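Local coordinates for 4-alpha-glucanotransferase (Streptococcus agalactiae, PDB 6M6T), which is an amylomaltase, an enzyme of the 4-alpha-glucanotransferase family whose fold belongs to the TIM-barrel clan, at residues Ala144-Ile149 and Lys156-Trp161; Asp162-Ile167 and Asp238-Pro243; Ile219-Ser222 and Val226-Trp229; Asp269-Lys272 and Asp277-Ile280; Glu306-Tyr311 and Asp316-Pro321. All coordinates share one frame; numbering follows the deposited sequence.

Interaction 1 of 5, residues Ala144-Ile149 and Lys156-Trp161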
# COMPACT_ATOMS: atom_id res chain seq x y z
N ALA A 144 -9.35 4.83 17.60
CA ALA A 144 -10.81 4.77 17.55
C ALA A 144 -11.40 6.08 18.07
O ALA A 144 -12.41 6.57 17.54
CB ALA A 144 -11.32 3.57 18.34
N GLU A 145 -10.77 6.67 19.08
CA GLU A 145 -11.20 7.98 19.54
C GLU A 145 -10.92 9.04 18.49
O GLU A 145 -11.74 9.94 18.29
CB GLU A 145 -10.53 8.33 20.87
CG GLU A 145 -10.92 7.40 21.99
CD GLU A 145 -10.08 7.57 23.25
OE1 GLU A 145 -9.45 8.64 23.39
OE2 GLU A 145 -10.06 6.62 24.08
N PHE A 146 -9.79 8.95 17.79
CA PHE A 146 -9.54 9.88 16.70
C PHE A 146 -10.66 9.84 15.67
O PHE A 146 -11.20 10.87 15.28
CB PHE A 146 -8.19 9.58 16.04
CG PHE A 146 -7.84 10.50 14.90
CD1 PHE A 146 -7.20 11.71 15.14
CD2 PHE A 146 -8.13 10.14 13.58
CE1 PHE A 146 -6.86 12.55 14.09
CE2 PHE A 146 -7.80 10.98 12.53
CZ PHE A 146 -7.16 12.19 12.79
N MET A 147 -11.04 8.64 15.24
CA MET A 147 -12.11 8.51 14.26
C MET A 147 -13.44 9.00 14.81
O MET A 147 -14.25 9.58 14.07
CB MET A 147 -12.24 7.07 13.77
CG MET A 147 -11.07 6.60 12.93
SD MET A 147 -10.75 7.58 11.43
CE MET A 147 -12.44 7.92 10.86
N ALA A 148 -13.69 8.78 16.10
CA ALA A 148 -14.94 9.26 16.68
C ALA A 148 -14.99 10.78 16.72
O ALA A 148 -15.98 11.40 16.31
CB ALA A 148 -15.11 8.67 18.07
N ILE A 149 -13.94 11.41 17.22
CA ILE A 149 -13.91 12.86 17.24
C ILE A 149 -14.01 13.40 15.82
O ILE A 149 -14.70 14.40 15.57
CB ILE A 149 -12.66 13.37 17.97
CG1 ILE A 149 -12.60 12.79 19.39
CG2 ILE A 149 -12.66 14.87 18.06
CD1 ILE A 149 -11.34 13.14 20.13
N LYS A 156 -14.23 16.27 9.44
CA LYS A 156 -13.34 17.38 9.14
C LYS A 156 -11.92 17.05 9.58
O LYS A 156 -11.71 16.30 10.54
CB LYS A 156 -13.82 18.67 9.82
CG LYS A 156 -15.00 19.30 9.12
CD LYS A 156 -15.08 20.80 9.30
CE LYS A 156 -15.79 21.43 8.11
NZ LYS A 156 -17.23 21.03 8.06
N ALA A 157 -10.95 17.61 8.88
CA ALA A 157 -9.56 17.32 9.20
C ALA A 157 -9.23 17.73 10.63
O ALA A 157 -9.86 18.61 11.22
CB ALA A 157 -8.63 18.05 8.23
N LEU A 158 -8.21 17.06 11.18
CA LEU A 158 -7.75 17.34 12.54
C LEU A 158 -7.36 18.81 12.73
O LEU A 158 -7.56 19.37 13.81
CB LEU A 158 -6.56 16.45 12.86
CG LEU A 158 -5.67 16.91 14.01
CD1 LEU A 158 -6.27 16.44 15.34
CD2 LEU A 158 -4.22 16.43 13.82
N GLN A 159 -6.80 19.44 11.70
CA GLN A 159 -6.36 20.82 11.84
C GLN A 159 -7.53 21.80 11.92
O GLN A 159 -7.36 22.91 12.44
CB GLN A 159 -5.44 21.21 10.69
CG GLN A 159 -4.09 20.50 10.71
CD GLN A 159 -4.16 19.07 10.19
OE1 GLN A 159 -5.09 18.70 9.46
NE2 GLN A 159 -3.17 18.25 10.56
N GLU A 160 -8.70 21.43 11.40
CA GLU A 160 -9.84 22.33 11.34
C GLU A 160 -10.98 21.91 12.28
O GLU A 160 -12.11 22.37 12.10
CB GLU A 160 -10.35 22.45 9.90
CG GLU A 160 -10.75 21.12 9.24
CD GLU A 160 -11.33 21.27 7.81
OE1 GLU A 160 -11.67 20.22 7.19
OE2 GLU A 160 -11.44 22.42 7.31
N TRP A 161 -10.70 21.07 13.28
CA TRP A 161 -11.70 20.83 14.32
C TRP A 161 -12.02 22.16 15.00
O TRP A 161 -11.30 23.15 14.85
CB TRP A 161 -11.22 19.81 15.37
CG TRP A 161 -11.04 18.39 14.88
CD1 TRP A 161 -11.36 17.88 13.64
CD2 TRP A 161 -10.47 17.28 15.62
NE1 TRP A 161 -11.03 16.54 13.57
CE2 TRP A 161 -10.49 16.15 14.76
CE3 TRP A 161 -9.96 17.14 16.91
CZ2 TRP A 161 -10.01 14.91 15.17
CZ3 TRP A 161 -9.48 15.90 17.31
CH2 TRP A 161 -9.51 14.80 16.44

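Interaction 2 of 5, residues Asp162-Ile167 and Asp238-Pro243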
# COMPACT_ATOMS: atom_id res chain seq x y z
N ASP A 162 -13.11 22.18 15.77
CA ASP A 162 -13.60 23.42 16.36
C ASP A 162 -13.10 23.67 17.78
O ASP A 162 -13.01 24.83 18.20
CB ASP A 162 -15.13 23.44 16.37
CG ASP A 162 -15.71 23.39 14.97
OD1 ASP A 162 -15.13 22.67 14.13
OD2 ASP A 162 -16.73 24.08 14.71
N ASP A 163 -12.76 22.62 18.51
CA ASP A 163 -12.42 22.71 19.92
C ASP A 163 -10.90 22.57 20.06
O ASP A 163 -10.35 21.47 20.03
CB ASP A 163 -13.19 21.65 20.70
CG ASP A 163 -12.97 21.72 22.18
OD1 ASP A 163 -12.28 22.64 22.65
OD2 ASP A 163 -13.51 20.84 22.87
N LYS A 164 -10.23 23.71 20.20
CA LYS A 164 -8.78 23.72 20.34
C LYS A 164 -8.30 22.90 21.54
O LYS A 164 -7.18 22.38 21.52
CB LYS A 164 -8.29 25.17 20.44
CG LYS A 164 -7.92 25.80 19.08
CD LYS A 164 -9.01 26.74 18.58
CE LYS A 164 -8.99 26.86 17.05
NZ LYS A 164 -10.11 27.72 16.53
N ALA A 165 -9.13 22.75 22.57
CA ALA A 165 -8.74 21.90 23.70
C ALA A 165 -8.55 20.46 23.25
O ALA A 165 -7.56 19.80 23.61
CB ALA A 165 -9.80 21.98 24.80
N ILE A 166 -9.49 19.94 22.46
CA ILE A 166 -9.39 18.55 22.02
C ILE A 166 -8.29 18.41 20.97
O ILE A 166 -7.66 17.35 20.87
CB ILE A 166 -10.75 18.02 21.51
CG1 ILE A 166 -10.81 16.51 21.65
CG2 ILE A 166 -11.00 18.39 20.06
CD1 ILE A 166 -10.56 16.01 23.05
N ILE A 167 -8.01 19.47 20.21
CA ILE A 167 -6.98 19.36 19.19
C ILE A 167 -5.61 19.09 19.81
O ILE A 167 -4.79 18.36 19.25
CB ILE A 167 -6.99 20.63 18.31
CG1 ILE A 167 -7.95 20.44 17.14
CG2 ILE A 167 -5.59 20.99 17.85
CD1 ILE A 167 -8.25 21.69 16.36
N ASP A 238 3.35 23.25 14.21
CA ASP A 238 3.19 24.38 15.12
C ASP A 238 2.16 24.08 16.21
O ASP A 238 1.71 22.95 16.38
CB ASP A 238 2.82 25.63 14.31
CG ASP A 238 1.57 25.46 13.49
OD1 ASP A 238 0.71 24.63 13.88
OD2 ASP A 238 1.45 26.15 12.45
N ARG A 239 1.79 25.12 16.97
CA ARG A 239 0.95 24.95 18.15
C ARG A 239 -0.45 24.47 17.80
O ARG A 239 -1.06 23.72 18.58
CB ARG A 239 0.87 26.25 18.94
CG ARG A 239 2.04 26.46 19.89
CD ARG A 239 2.24 27.95 20.23
NE ARG A 239 2.92 28.68 19.16
CZ ARG A 239 4.21 29.00 19.17
NH1 ARG A 239 4.98 28.65 20.19
NH2 ARG A 239 4.75 29.66 18.14
N ASP A 240 -1.00 24.88 16.65
CA ASP A 240 -2.29 24.35 16.21
C ASP A 240 -2.13 23.22 15.18
O ASP A 240 -2.98 23.04 14.30
CB ASP A 240 -3.19 25.47 15.70
CG ASP A 240 -4.29 25.85 16.73
OD1 ASP A 240 -4.46 25.11 17.74
OD2 ASP A 240 -4.99 26.89 16.54
N LYS A 241 -1.01 22.49 15.28
CA LYS A 241 -0.78 21.19 14.63
C LYS A 241 -0.94 21.23 13.11
O LYS A 241 -1.40 20.26 12.49
CB LYS A 241 -1.67 20.11 15.25
CG LYS A 241 -0.96 19.33 16.33
CD LYS A 241 -1.91 18.61 17.29
CE LYS A 241 -1.11 18.02 18.45
NZ LYS A 241 -1.97 17.56 19.57
N GLN A 242 -0.50 22.33 12.48
CA GLN A 242 -0.49 22.34 11.03
C GLN A 242 0.93 22.25 10.51
O GLN A 242 1.88 22.75 11.13
CB GLN A 242 -1.17 23.60 10.48
CG GLN A 242 -2.34 24.02 11.34
CD GLN A 242 -3.54 24.43 10.52
OE1 GLN A 242 -3.52 24.38 9.29
NE2 GLN A 242 -4.60 24.83 11.22
N PRO A 243 1.12 21.60 9.36
CA PRO A 243 2.48 21.31 8.88
C PRO A 243 3.25 22.58 8.53
O PRO A 243 2.78 23.42 7.76
CB PRO A 243 2.23 20.44 7.64
CG PRO A 243 0.83 19.98 7.77
CD PRO A 243 0.08 21.02 8.49

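Interaction 3 of 5, residues Ile219-Ser222 and Val226-Trp229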
# COMPACT_ATOMS: atom_id res chain seq x y z
N ILE A 219 6.00 5.54 3.64
CA ILE A 219 7.01 6.30 4.39
C ILE A 219 6.35 7.31 5.31
O ILE A 219 6.71 7.43 6.48
CB ILE A 219 8.00 7.00 3.44
CG1 ILE A 219 8.93 7.91 4.25
CG2 ILE A 219 7.27 7.79 2.36
CD1 ILE A 219 10.11 8.53 3.48
N TYR A 220 5.36 8.03 4.80
CA TYR A 220 4.70 9.10 5.53
C TYR A 220 3.25 8.74 5.82
O TYR A 220 2.61 7.96 5.11
CB TYR A 220 4.73 10.42 4.74
CG TYR A 220 6.11 11.01 4.46
CD1 TYR A 220 7.01 11.29 5.49
CD2 TYR A 220 6.48 11.36 3.16
CE1 TYR A 220 8.26 11.87 5.24
CE2 TYR A 220 7.73 11.93 2.89
CZ TYR A 220 8.61 12.19 3.93
OH TYR A 220 9.84 12.74 3.65
N VAL A 221 2.72 9.35 6.87
CA VAL A 221 1.31 9.35 7.16
C VAL A 221 0.74 10.69 6.71
O VAL A 221 1.47 11.59 6.30
CB VAL A 221 1.05 9.08 8.65
CG1 VAL A 221 1.66 7.76 9.04
CG2 VAL A 221 1.69 10.17 9.46
N SER A 222 -0.59 10.82 6.75
CA SER A 222 -1.21 12.10 6.40
C SER A 222 -1.18 13.06 7.59
O SER A 222 -1.05 12.65 8.75
CB SER A 222 -2.65 11.90 5.96
OG SER A 222 -3.32 13.14 5.87
N VAL A 226 -3.95 10.10 13.65
CA VAL A 226 -3.86 9.87 15.08
C VAL A 226 -2.43 10.05 15.57
O VAL A 226 -2.21 10.24 16.77
CB VAL A 226 -4.40 8.47 15.43
CG1 VAL A 226 -3.48 7.38 14.91
CG2 VAL A 226 -4.58 8.32 16.92
N GLU A 227 -1.45 10.03 14.67
CA GLU A 227 -0.06 10.19 15.09
C GLU A 227 0.31 11.67 15.24
O GLU A 227 0.99 12.05 16.21
CB GLU A 227 0.88 9.49 14.09
CG GLU A 227 1.12 8.01 14.39
CD GLU A 227 0.06 7.10 13.77
OE1 GLU A 227 -0.57 7.50 12.76
OE2 GLU A 227 -0.13 5.97 14.29
N VAL A 228 -0.12 12.50 14.30
CA VAL A 228 -0.00 13.95 14.43
C VAL A 228 -0.74 14.44 15.65
O VAL A 228 -0.38 15.47 16.24
CB VAL A 228 -0.52 14.61 13.14
CG1 VAL A 228 -0.59 16.12 13.29
CG2 VAL A 228 0.36 14.22 11.96
N TRP A 229 -1.79 13.72 16.06
CA TRP A 229 -2.57 14.06 17.24
C TRP A 229 -1.87 13.64 18.54
O TRP A 229 -1.57 14.49 19.40
CB TRP A 229 -3.94 13.41 17.13
CG TRP A 229 -4.93 13.97 18.06
CD1 TRP A 229 -5.13 15.29 18.34
CD2 TRP A 229 -5.87 13.24 18.85
NE1 TRP A 229 -6.13 15.42 19.26
CE2 TRP A 229 -6.61 14.18 19.59
CE3 TRP A 229 -6.16 11.88 19.01
CZ2 TRP A 229 -7.63 13.80 20.47
CZ3 TRP A 229 -7.16 11.51 19.89
CH2 TRP A 229 -7.88 12.47 20.61

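Interaction 4 of 5, residues Asp269-Lys272 and Asp277-Ile280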
# COMPACT_ATOMS: atom_id res chain seq x y z
N ASP A 269 15.46 14.80 13.96
CA ASP A 269 16.28 14.95 15.15
C ASP A 269 15.61 14.32 16.37
O ASP A 269 16.27 13.57 17.12
CB ASP A 269 16.60 16.42 15.40
CG ASP A 269 17.50 17.02 14.32
OD1 ASP A 269 18.62 16.50 14.13
OD2 ASP A 269 17.07 17.99 13.65
N TYR A 270 14.31 14.58 16.57
CA TYR A 270 13.60 13.93 17.67
C TYR A 270 13.67 12.42 17.54
O TYR A 270 13.74 11.71 18.56
CB TYR A 270 12.14 14.36 17.77
CG TYR A 270 11.39 13.64 18.89
CD1 TYR A 270 11.45 14.09 20.21
CD2 TYR A 270 10.63 12.50 18.64
CE1 TYR A 270 10.78 13.44 21.24
CE2 TYR A 270 9.95 11.83 19.67
CZ TYR A 270 10.03 12.31 20.96
OH TYR A 270 9.37 11.66 21.98
N HIS A 271 13.65 11.90 16.31
CA HIS A 271 13.77 10.46 16.12
C HIS A 271 15.14 9.96 16.56
O HIS A 271 15.23 9.02 17.35
CB HIS A 271 13.51 10.10 14.66
CG HIS A 271 12.13 10.43 14.19
ND1 HIS A 271 11.31 9.50 13.59
CD2 HIS A 271 11.43 11.59 14.22
CE1 HIS A 271 10.16 10.08 13.27
NE2 HIS A 271 10.21 11.35 13.64
N LYS A 272 16.22 10.59 16.05
CA LYS A 272 17.56 10.15 16.43
C LYS A 272 17.72 10.17 17.94
O LYS A 272 18.21 9.21 18.54
CB LYS A 272 18.63 11.01 15.76
CG LYS A 272 19.97 10.28 15.61
CD LYS A 272 21.17 11.22 15.59
CE LYS A 272 22.47 10.45 15.36
NZ LYS A 272 22.67 9.40 16.40
N ASP A 277 12.45 4.91 18.38
CA ASP A 277 11.39 4.13 19.02
C ASP A 277 10.22 3.87 18.07
O ASP A 277 9.85 2.71 17.79
CB ASP A 277 10.93 4.92 20.26
CG ASP A 277 9.98 4.13 21.19
OD1 ASP A 277 8.89 3.64 20.75
OD2 ASP A 277 10.31 4.04 22.40
N TRP A 278 9.65 4.94 17.52
CA TRP A 278 8.44 4.81 16.72
C TRP A 278 8.69 3.99 15.46
O TRP A 278 7.84 3.19 15.05
CB TRP A 278 7.91 6.19 16.36
CG TRP A 278 6.62 6.19 15.60
CD1 TRP A 278 5.39 5.72 16.04
CD2 TRP A 278 6.41 6.68 14.28
NE1 TRP A 278 4.45 5.91 15.06
CE2 TRP A 278 5.05 6.49 13.97
CE3 TRP A 278 7.24 7.27 13.31
CZ2 TRP A 278 4.50 6.87 12.74
CZ3 TRP A 278 6.70 7.64 12.10
CH2 TRP A 278 5.35 7.44 11.82
N TRP A 279 9.85 4.17 14.83
CA TRP A 279 10.16 3.43 13.61
C TRP A 279 10.38 1.95 13.90
O TRP A 279 10.01 1.09 13.09
CB TRP A 279 11.40 4.03 12.96
CG TRP A 279 11.11 5.20 12.10
CD1 TRP A 279 11.50 6.49 12.32
CD2 TRP A 279 10.38 5.21 10.87
NE1 TRP A 279 11.06 7.30 11.30
CE2 TRP A 279 10.36 6.53 10.40
CE3 TRP A 279 9.73 4.23 10.13
CZ2 TRP A 279 9.73 6.90 9.22
CZ3 TRP A 279 9.11 4.59 8.96
CH2 TRP A 279 9.11 5.91 8.51
N ILE A 280 11.02 1.63 15.03
CA ILE A 280 11.16 0.23 15.41
C ILE A 280 9.79 -0.40 15.56
O ILE A 280 9.56 -1.53 15.15
CB ILE A 280 11.99 0.09 16.69
CG1 ILE A 280 13.38 0.70 16.49
CG2 ILE A 280 12.06 -1.37 17.13
CD1 ILE A 280 14.24 -0.08 15.56

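Interaction 5 of 5, residues Glu306-Tyr311 and Asp316-Pro321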
# COMPACT_ATOMS: atom_id res chain seq x y z
N GLU A 306 11.50 18.73 0.84
CA GLU A 306 10.73 19.43 1.87
C GLU A 306 10.16 20.73 1.29
O GLU A 306 10.84 21.76 1.28
CB GLU A 306 11.60 19.69 3.09
CG GLU A 306 10.84 20.18 4.33
CD GLU A 306 11.73 20.85 5.41
OE1 GLU A 306 12.00 22.07 5.30
OE2 GLU A 306 12.15 20.17 6.38
N ILE A 307 8.92 20.68 0.81
CA ILE A 307 8.23 21.89 0.38
C ILE A 307 7.89 22.73 1.60
O ILE A 307 7.32 22.22 2.57
CB ILE A 307 6.96 21.55 -0.41
CG1 ILE A 307 7.27 20.58 -1.56
CG2 ILE A 307 6.29 22.83 -0.89
CD1 ILE A 307 6.33 19.38 -1.66
N ARG A 308 8.23 24.01 1.57
CA ARG A 308 7.84 24.86 2.69
C ARG A 308 6.35 25.20 2.59
O ARG A 308 5.67 24.86 1.62
CB ARG A 308 8.68 26.13 2.72
CG ARG A 308 8.72 26.82 1.38
CD ARG A 308 9.79 27.90 1.34
NE ARG A 308 10.23 28.13 -0.04
CZ ARG A 308 11.31 27.58 -0.58
NH1 ARG A 308 12.10 26.79 0.15
NH2 ARG A 308 11.62 27.84 -1.85
N GLY A 309 5.84 25.88 3.63
CA GLY A 309 4.54 26.52 3.52
C GLY A 309 4.67 27.60 2.47
O GLY A 309 5.76 27.76 1.92
N ASP A 310 3.61 28.36 2.18
CA ASP A 310 3.65 29.39 1.14
C ASP A 310 4.25 28.84 -0.16
O ASP A 310 5.05 29.49 -0.84
CB ASP A 310 4.38 30.67 1.61
CG ASP A 310 5.89 30.47 1.89
OD1 ASP A 310 6.72 30.60 0.95
OD2 ASP A 310 6.26 30.20 3.06
N TYR A 311 3.83 27.63 -0.53
CA TYR A 311 4.25 27.07 -1.80
C TYR A 311 3.30 27.53 -2.90
O TYR A 311 2.16 27.92 -2.64
CB TYR A 311 4.29 25.54 -1.74
CG TYR A 311 2.95 24.86 -1.47
CD1 TYR A 311 2.54 24.58 -0.17
CD2 TYR A 311 2.12 24.48 -2.52
CE1 TYR A 311 1.32 23.95 0.08
CE2 TYR A 311 0.89 23.86 -2.28
CZ TYR A 311 0.50 23.59 -0.97
OH TYR A 311 -0.70 22.98 -0.71
N ASP A 316 9.22 24.40 -4.96
CA ASP A 316 9.59 25.36 -3.93
C ASP A 316 9.96 24.63 -2.64
O ASP A 316 9.27 24.70 -1.63
CB ASP A 316 8.45 26.34 -3.69
CG ASP A 316 8.60 27.64 -4.46
OD1 ASP A 316 9.25 27.65 -5.53
OD2 ASP A 316 8.04 28.66 -3.99
N GLY A 317 11.08 23.91 -2.68
CA GLY A 317 11.49 23.08 -1.56
C GLY A 317 12.98 22.99 -1.43
O GLY A 317 13.71 23.88 -1.87
N SER A 318 13.44 21.91 -0.80
CA SER A 318 14.86 21.64 -0.65
C SER A 318 15.07 20.16 -0.36
O SER A 318 14.13 19.45 0.02
CB SER A 318 15.49 22.48 0.46
OG SER A 318 14.99 23.81 0.45
N TRP A 319 16.31 19.71 -0.53
CA TRP A 319 16.71 18.36 -0.17
C TRP A 319 17.29 18.39 1.24
O TRP A 319 18.40 18.88 1.44
CB TRP A 319 17.73 17.81 -1.16
CG TRP A 319 17.18 17.44 -2.47
CD1 TRP A 319 17.39 18.08 -3.65
CD2 TRP A 319 16.34 16.31 -2.77
NE1 TRP A 319 16.73 17.43 -4.67
CE2 TRP A 319 16.08 16.34 -4.15
CE3 TRP A 319 15.80 15.28 -2.00
CZ2 TRP A 319 15.28 15.39 -4.78
CZ3 TRP A 319 15.01 14.34 -2.63
CH2 TRP A 319 14.75 14.40 -4.00
N GLN A 320 16.55 17.86 2.21
CA GLN A 320 16.89 17.76 3.62
C GLN A 320 17.48 16.40 3.95
O GLN A 320 17.09 15.39 3.35
CB GLN A 320 15.66 17.97 4.48
CG GLN A 320 14.96 19.21 4.13
CD GLN A 320 15.70 20.37 4.70
OE1 GLN A 320 15.94 21.37 4.02
NE2 GLN A 320 16.11 20.23 5.95
N PRO A 321 18.39 16.36 4.93
CA PRO A 321 19.02 15.09 5.30
C PRO A 321 18.27 14.32 6.37
O PRO A 321 17.96 14.84 7.44
CB PRO A 321 20.40 15.54 5.81
CG PRO A 321 20.12 16.88 6.43
CD PRO A 321 18.96 17.50 5.66

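Interaction 1 of 5, residues Ala144-Ile149 and Lys156-Trp161
Ile-149 lays its CG2 methyl over one face of the Trp-161 indole, a CH-pi contact between helix 140-152 and the loop that follows it, in the mainly helical surroundings of the TIM-barrel core. The methyl carbon lies 3.5 Å from the centroid of the six-membered ring, 17° off the ring normal, with CZ3 the nearest ring atom. CG2, anti to the backbone N of Ile-149, is the branch that meets the indole, while the other branch of the side chain carries CD1 to Trp-229. On the opposite face of the indole sits CA of Leu-158, so the ring is held between a helix side chain and the backbone of its own loop.

Trp-161 reaches this place with CG beside its backbone N (chi1 -67°), which folds the indole back along 156-161. Its NE1 then meets Lys-156 O, in the plane of the ring, in a weak hydrogen bond of 3.1 Å.

Phe-146, one helical turn before Ile-149, touches both loop residues. Its ring and the six-membered ring of Trp-161 meet obliquely, centroids 5.7 Å apart and planes at 44°; CD1 of Phe-146 comes within 4.1 Å of CH2 of Trp-161. At the edge of the Phe-146 ring, CE1 is 4.1 Å from CB of Leu-158, and the two side chains cross at about a right angle. All four touching residues are buried, and Trp-229 adds an edge-to-face partner for Trp-161. Within the loop, Ala-157 N donates to the anti lone pair of Glu-160 OE1, 3.2 Å away.

Interaction 2 of 5, residues Asp162-Ile167 and Asp238-Pro243
Lys-241 NZ donates to Ile-167 O over 2.9 Å, the hydrogen bond that ties loop 238-243 to helix 164-167. The ammonium lies in the carbonyl plane on a lone pair, at a C=O...N angle of 138°. Beyond CG the lysine chain is extended, and NZ also donates to a second backbone acceptor, Trp-229 O. Two carbonyls thus grip this charge at a buried residue, and each would probably be polarised by it.

Looser contacts flank this bond. Ile-167 points at the loop and sets CG2 4.4 Å from CD of Lys-241. Lys-164 crosses Asp-240 at about a right angle, its CG 3.8 Å from OD1 of Asp-240; the bend at the second torsion of the lysine brings CE beside OD2. The charged ends of this pair do not meet: NZ of Lys-164 stays 5.2 Å from OD2 of Asp-240, so any attraction is probably weak. Asp-240 also has a long, weak ion pair with Arg-168.

Local hydrogen bonds shape both partners. Asp-163 is the N-cap of the helix, its OD1 accepting from Ala-165 N at 3.2 Å. In the loop, Lys-241 N donates to Asp-238 O, while OD1 of Asp-238 takes Gln-242 N in a nearly straight bond (171°) from above the carboxylate plane. The arrangement is a type I beta turn, Asp-238 to Lys-241, whose last residue fastens it to a short N-capped helix.

Interaction 3 of 5, residues Ile219-Ser222 and Val226-Trp229
Val-228 and Ser-222 make the nearer of two van der Waals contacts between loop 219-222 and the start of helix 226-230: CG2 of Val-228 lies 3.8 Å from Ser-222 O. With CG1 of the valine anti to the backbone N (chi1 173°), CG2 lies anti to the carbonyl carbon and faces the loop. The other contact joins CG1 of Val-221 to OE1 of Glu-227 at 4.3 Å, a methyl beside a carboxylate oxygen. Val-221 and Glu-227 both direct their side chains toward each other's segment. The contact is small, 113 Å² in all, yet each of its four residues is buried. Within the loop, Ile-219 CG1 sits over the centre of the Tyr-220 ring, 4.0 Å above its plane; Ile-219 belongs to a glycan pocket and touches the bound 1,5-anhydro-D-glucitol.

Hydrogen bonds hold the connection between the segments. Ser-222 OG is bonded to Asp-224 N, and Ser-225 OG to Glu-227 N, so the bend that brings loop and helix together is held by two serine hydroxyls.

Loop 219-222 comes after strand 212-217 of the parallel barrel sheet. Val-221 O meets Asn-263 ND2 and Val-228 packs on Pro-264, both of strand 259-264 in the antiparallel sheet, while Val-226 and Trp-229 lean on Phe-146 of helix 140-152, which places helix 226-230 between that helix and the barrel loop.

Interaction 4 of 5, residues Asp269-Lys272 and Asp277-Ile280
His-271 brings the ND1-CE1 side of its imidazole against the NE1-CD1 side of the Trp-279 indole. ND1 of His-271 is 3.2 Å from NE1 of Trp-279, and CD1 of the indole lies at the edge of the imidazole, in its plane. The rings meet rim to rim, neither over the other's face, with centroids 5.0 Å apart and planes at 44°. Both side chains keep CG beside their own backbone N (chi1 -63° for His-271, -84° for Trp-279), which turns the two rings toward each other between helices 268-273 and 277-289.

Trp-278 also touches the imidazole, its CE3 lying 4.1 Å from CE1 of His-271. CZ3 of the same ring lies 4.1 Å above the plane of Trp-279, toward the rim, so the neighbouring tryptophans pack on each other as well as on the histidine. Trp-268 and Tyr-266 extend this aromatic cluster.

All three touching residues are buried. The far nitrogen of His-271, NE2, is hydrogen-bonded to Leu-234 O; as a carbonyl can only accept, NE2 probably carries the proton of that bond, which should fix the imidazole's rotation with ND1 facing the indole nitrogen.

Interaction 5 of 5, residues Glu306-Tyr311 and Asp316-Pro321
Arg-308 places CG between its backbone N and carbonyl carbon (chi1 50°) and then runs extended to NE, which brings the guanidinium face over the backbone of Asp-316. Asp-316 O lies 3.7 Å above the guanidinium plane, over its centre. The charges themselves stay apart, NH2 of Arg-308 being 4.3 Å from OD2 of Asp-316, beyond a salt bridge. Farther along, Glu-306 turns CG away from its backbone N (chi1 -169°) and meets Gln-320, bent at its second torsion. CB of Glu-306 and CG of Gln-320 are 3.5 Å apart, and the carboxylate and amide are stacked with planes 16° apart. Lys-236 takes OE2 of the glutamate in a salt bridge.

Backbone bonds give the antiparallel register. Glu-306 N donates to Ser-318 O at 2.8 Å, the return bond from Ser-318 N to Glu-306 O is weak at 3.3 Å, and Arg-308 N reaches Asp-316 O weakly at 3.4 Å.

This is a beta hairpin at the surface. Its strand 319-321 is outermost in a four-stranded antiparallel sheet, while 303-308 lies between it and 245-249; Ile-307 bonds through its backbone to Ile-246 and packs on Leu-260 of strand 259-264.

Overall arrangement
Interactions 1, 2 and 3 form one continuous cluster, their centres 11 to 14 Å apart, with Trp-229 of interaction 3 touching both others; its NE1 lies 2.9 Å from Ile-166 O of interaction 2, a probable hydrogen bond. Along the chain, interaction 3 is nested inside the loop closed by interaction 2. Interaction 4 joins through interaction 3, where Ile-219 O is 3.5 Å from CH2 of Trp-279. Interaction 5 touches none of the others, coming within about 6 Å (nearest atoms) of interaction 2. The side chains of Ser-222 and Ile-307 each lie near a bound AC1, about 7 and 8 Å away, and that of Trp-279 is about 10 Å from 1,5-anhydro-D-glucitol.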